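Local coordinates for UPF0311 protein CA_C3321 (Clostridium acetobutylicum ATCC 824, PDB 3G7G) that is of unknown function, a UPF0311 (DUF3237) family member whose chain folds into a closed antiparallel eight-stranded beta barrel, at residues 17-22 / 148-153. Residues are numbered along the deposited sequence; the frame is centred on the assembly and turned at random.
Sequences ITITVD and ENVLLK
Ile19 and Val150 face each other as a hydrogen-bonded pair where the first and last strands of the antiparallel beta barrel meet, so 17-22 and 148-153 close the barrel between them. Ile19 N gives a nearly straight bond to Val150 O (3.0 Å, 172° at the hydrogen), and Val150 N returns a more bent one to Ile19 O (156°). Two residues along, Ile17 and Leu152 exchange a second pair of backbone bonds, with Thr18 and Leu151 as the non-hydrogen-bonded pair between; there the CA-H of Thr18 leans on Val150 O.

The tight side carries Ile17, Ile19, Val150 and Leu152. The CD1 methyls of Ile19 and Leu152 meet at 3.3 Å, closer than usual for carbons, as their side chains cross obliquely. Ile19 and Val150 instead run side by side, CB against CG1 at 3.7 Å; a chi1 of 51° sets that CG1 between the backbone N and carbonyl carbon. Ile79 packs on Ile17, and Tyr77 and Cys141, from other barrel strands, on Leu152.

The other side is looser and partly exposed: Thr18 CG2 rests against Asn149 CB at 3.7 Å. Beyond the last strand pair the two segments separate, and a water links Val21 N to Glu148 O by weak bonds. Back at the middle, Thr18 turns its OG1 beside its own backbone N (chi1 -56°), and that oxygen touches Leu151 CD1 at 3.5 Å.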
ATOM      1  N   ILE A  17      23.037  -4.675   6.704  1.00 31.49           N
ATOM      2  CA  ILE A  17      23.458  -3.390   6.154  1.00 31.96           C
ATOM      3  C   ILE A  17      23.753  -2.476   7.326  1.00 32.45           C
ATOM      4  O   ILE A  17      22.954  -2.397   8.247  1.00 32.37           O
ATOM      5  CB  ILE A  17      22.394  -2.759   5.234  1.00 31.71           C
ATOM      6  CG1 ILE A  17      21.911  -3.771   4.199  1.00 31.99           C
ATOM      7  CG2 ILE A  17      22.963  -1.537   4.520  1.00 32.44           C
ATOM      8  CD1 ILE A  17      20.859  -3.241   3.234  1.00 30.06           C
ATOM      9  N   THR A  18      24.919  -1.825   7.315  1.00 32.90           N
ATOM     10  CA  THR A  18      25.176  -0.737   8.251  1.00 33.33           C
ATOM     11  C   THR A  18      25.045   0.564   7.481  1.00 33.26           C
ATOM     12  O   THR A  18      25.763   0.782   6.517  1.00 32.47           O
ATOM     13  CB  THR A  18      26.546  -0.855   8.899  1.00 33.63           C
ATOM     14  OG1 THR A  18      26.635  -2.125   9.532  1.00 35.10           O
ATOM     15  CG2 THR A  18      26.746   0.231   9.948  1.00 33.10           C
ATOM     16  N   ILE A  19      24.114   1.405   7.909  1.00 33.22           N
ATOM     17  CA  ILE A  19      23.758   2.622   7.212  1.00 33.77           C
ATOM     18  C   ILE A  19      24.134   3.869   8.005  1.00 33.31           C
ATOM     19  O   ILE A  19      23.841   3.960   9.187  1.00 33.75           O
ATOM     20  CB  ILE A  19      22.212   2.680   6.994  1.00 33.72           C
ATOM     21  CG1 ILE A  19      21.769   1.621   5.993  1.00 35.51           C
ATOM     22  CG2 ILE A  19      21.794   4.020   6.481  1.00 33.50           C
ATOM     23  CD1 ILE A  19      20.264   1.412   5.948  1.00 35.71           C
ATOM     24  N   THR A  20      24.731   4.839   7.324  1.00 33.27           N
ATOM     25  CA  THR A  20      24.941   6.170   7.846  1.00 33.75           C
ATOM     26  C   THR A  20      23.812   7.045   7.316  1.00 33.54           C
ATOM     27  O   THR A  20      23.548   7.087   6.123  1.00 32.89           O
ATOM     28  CB  THR A  20      26.312   6.736   7.391  1.00 34.05           C
ATOM     29  OG1 THR A  20      27.362   5.837   7.781  1.00 34.22           O
ATOM     30  CG2 THR A  20      26.594   8.096   7.983  1.00 32.31           C
ATOM     31  N   VAL A  21      23.148   7.751   8.219  1.00 34.16           N
ATOM     32  CA  VAL A  21      22.078   8.661   7.849  1.00 34.73           C
ATOM     33  C   VAL A  21      22.443  10.107   8.172  1.00 35.46           C
ATOM     34  O   VAL A  21      23.187  10.377   9.115  1.00 35.20           O
ATOM     35  CB  VAL A  21      20.766   8.316   8.574  1.00 34.74           C
ATOM     36  CG1 VAL A  21      20.295   6.922   8.205  1.00 33.24           C
ATOM     37  CG2 VAL A  21      20.923   8.468  10.085  1.00 34.81           C
ATOM     38  N   ASP A  22      21.897  11.034   7.382  1.00 35.73           N
ATOM     39  CA  ASP A  22      22.026  12.455   7.675  1.00 35.88           C
ATOM     40  C   ASP A  22      21.072  12.859   8.819  1.00 36.08           C
ATOM     41  O   ASP A  22      20.346  12.027   9.397  1.00 35.50           O
ATOM     42  CB  ASP A  22      21.752  13.267   6.406  1.00 36.27           C
ATOM     43  CG  ASP A  22      22.619  14.514   6.291  1.00 38.06           C
ATOM     44  OD1 ASP A  22      22.880  15.179   7.320  1.00 43.08           O
ATOM     45  OD2 ASP A  22      23.032  14.836   5.157  1.00 39.51           O
ATOM     46  N   GLU A 148      25.651   6.306  15.894  1.00 53.59           N
ATOM     47  CA  GLU A 148      26.536   6.468  14.737  1.00 53.33           C
ATOM     48  C   GLU A 148      26.058   5.765  13.449  1.00 52.92           C
ATOM     49  O   GLU A 148      26.597   6.034  12.373  1.00 53.19           O
ATOM     50  CB  GLU A 148      27.967   6.010  15.086  1.00 54.06           C
ATOM     51  CG  GLU A 148      28.986   7.173  15.195  1.00 54.88           C
ATOM     52  CD  GLU A 148      30.095   6.909  16.216  1.00 54.89           C
ATOM     53  OE1 GLU A 148      30.231   7.725  17.159  1.00 56.15           O
ATOM     54  OE2 GLU A 148      30.820   5.893  16.077  1.00 56.21           O
ATOM     55  N   ASN A 149      25.056   4.889  13.557  1.00 51.72           N
ATOM     56  CA  ASN A 149      24.507   4.167  12.410  1.00 50.59           C
ATOM     57  C   ASN A 149      23.170   3.508  12.720  1.00 49.51           C
ATOM     58  O   ASN A 149      22.750   3.491  13.871  1.00 49.49           O
ATOM     59  CB  ASN A 149      25.479   3.072  11.993  1.00 51.12           C
ATOM     60  CG  ASN A 149      26.729   3.627  11.390  1.00 52.97           C
ATOM     61  OD1 ASN A 149      26.666   4.404  10.424  1.00 54.92           O
ATOM     62  ND2 ASN A 149      27.882   3.279  11.970  1.00 54.53           N
ATOM     63  N   VAL A 150      22.505   2.959  11.699  1.00 47.41           N
ATOM     64  CA  VAL A 150      21.508   1.921  11.951  1.00 45.58           C
ATOM     65  C   VAL A 150      22.036   0.607  11.386  1.00 43.53           C
ATOM     66  O   VAL A 150      22.555   0.569  10.280  1.00 43.15           O
ATOM     67  CB  VAL A 150      20.084   2.298  11.464  1.00 45.85           C
ATOM     68  CG1 VAL A 150      20.071   2.778  10.036  1.00 47.03           C
ATOM     69  CG2 VAL A 150      19.104   1.127  11.656  1.00 45.71           C
ATOM     70  N   LEU A 151      21.976  -0.441  12.199  1.00 41.57           N
ATOM     71  CA  LEU A 151      22.381  -1.793  11.812  1.00 40.25           C
ATOM     72  C   LEU A 151      21.112  -2.548  11.479  1.00 38.46           C
ATOM     73  O   LEU A 151      20.219  -2.637  12.313  1.00 37.89           O
ATOM     74  CB  LEU A 151      23.114  -2.506  12.961  1.00 40.24           C
ATOM     75  CG  LEU A 151      23.556  -3.960  12.711  1.00 41.69           C
ATOM     76  CD1 LEU A 151      24.505  -4.049  11.501  1.00 41.50           C
ATOM     77  CD2 LEU A 151      24.215  -4.637  13.967  1.00 41.25           C
ATOM     78  N   LEU A 152      21.027  -3.067  10.261  1.00 36.41           N
ATOM     79  CA  LEU A 152      19.900  -3.879   9.831  1.00 35.36           C
ATOM     80  C   LEU A 152      20.373  -5.277   9.563  1.00 34.01           C
ATOM     81  O   LEU A 152      21.321  -5.454   8.832  1.00 34.87           O
ATOM     82  CB  LEU A 152      19.309  -3.315   8.550  1.00 35.50           C
ATOM     83  CG  LEU A 152      18.940  -1.840   8.585  1.00 35.99           C
ATOM     84  CD1 LEU A 152      18.818  -1.324   7.149  1.00 33.95           C
ATOM     85  CD2 LEU A 152      17.663  -1.672   9.395  1.00 36.05           C
ATOM     86  N   LYS A 153      19.743  -6.260  10.180  1.00 32.55           N
ATOM     87  CA  LYS A 153      19.988  -7.670   9.898  1.00 31.98           C
ATOM     88  C   LYS A 153      18.749  -8.263   9.240  1.00 30.32           C
ATOM     89  O   LYS A 153      17.651  -8.154   9.783  1.00 29.51           O
ATOM     90  CB  LYS A 153      20.306  -8.436  11.180  1.00 32.33           C
ATOM     91  CG  LYS A 153      21.753  -8.335  11.581  1.00 34.99           C
ATOM     92  CD  LYS A 153      21.989  -8.530  13.102  1.00 35.55           C
ATOM     93  CE  LYS A 153      23.448  -8.963  13.357  1.00 37.12           C
ATOM     94  NZ  LYS A 153      23.994  -8.630  14.717  1.00 39.60           N
TER
HETATM   95  O   HOH W   1      24.368   7.397  11.335  1.00 38.75           O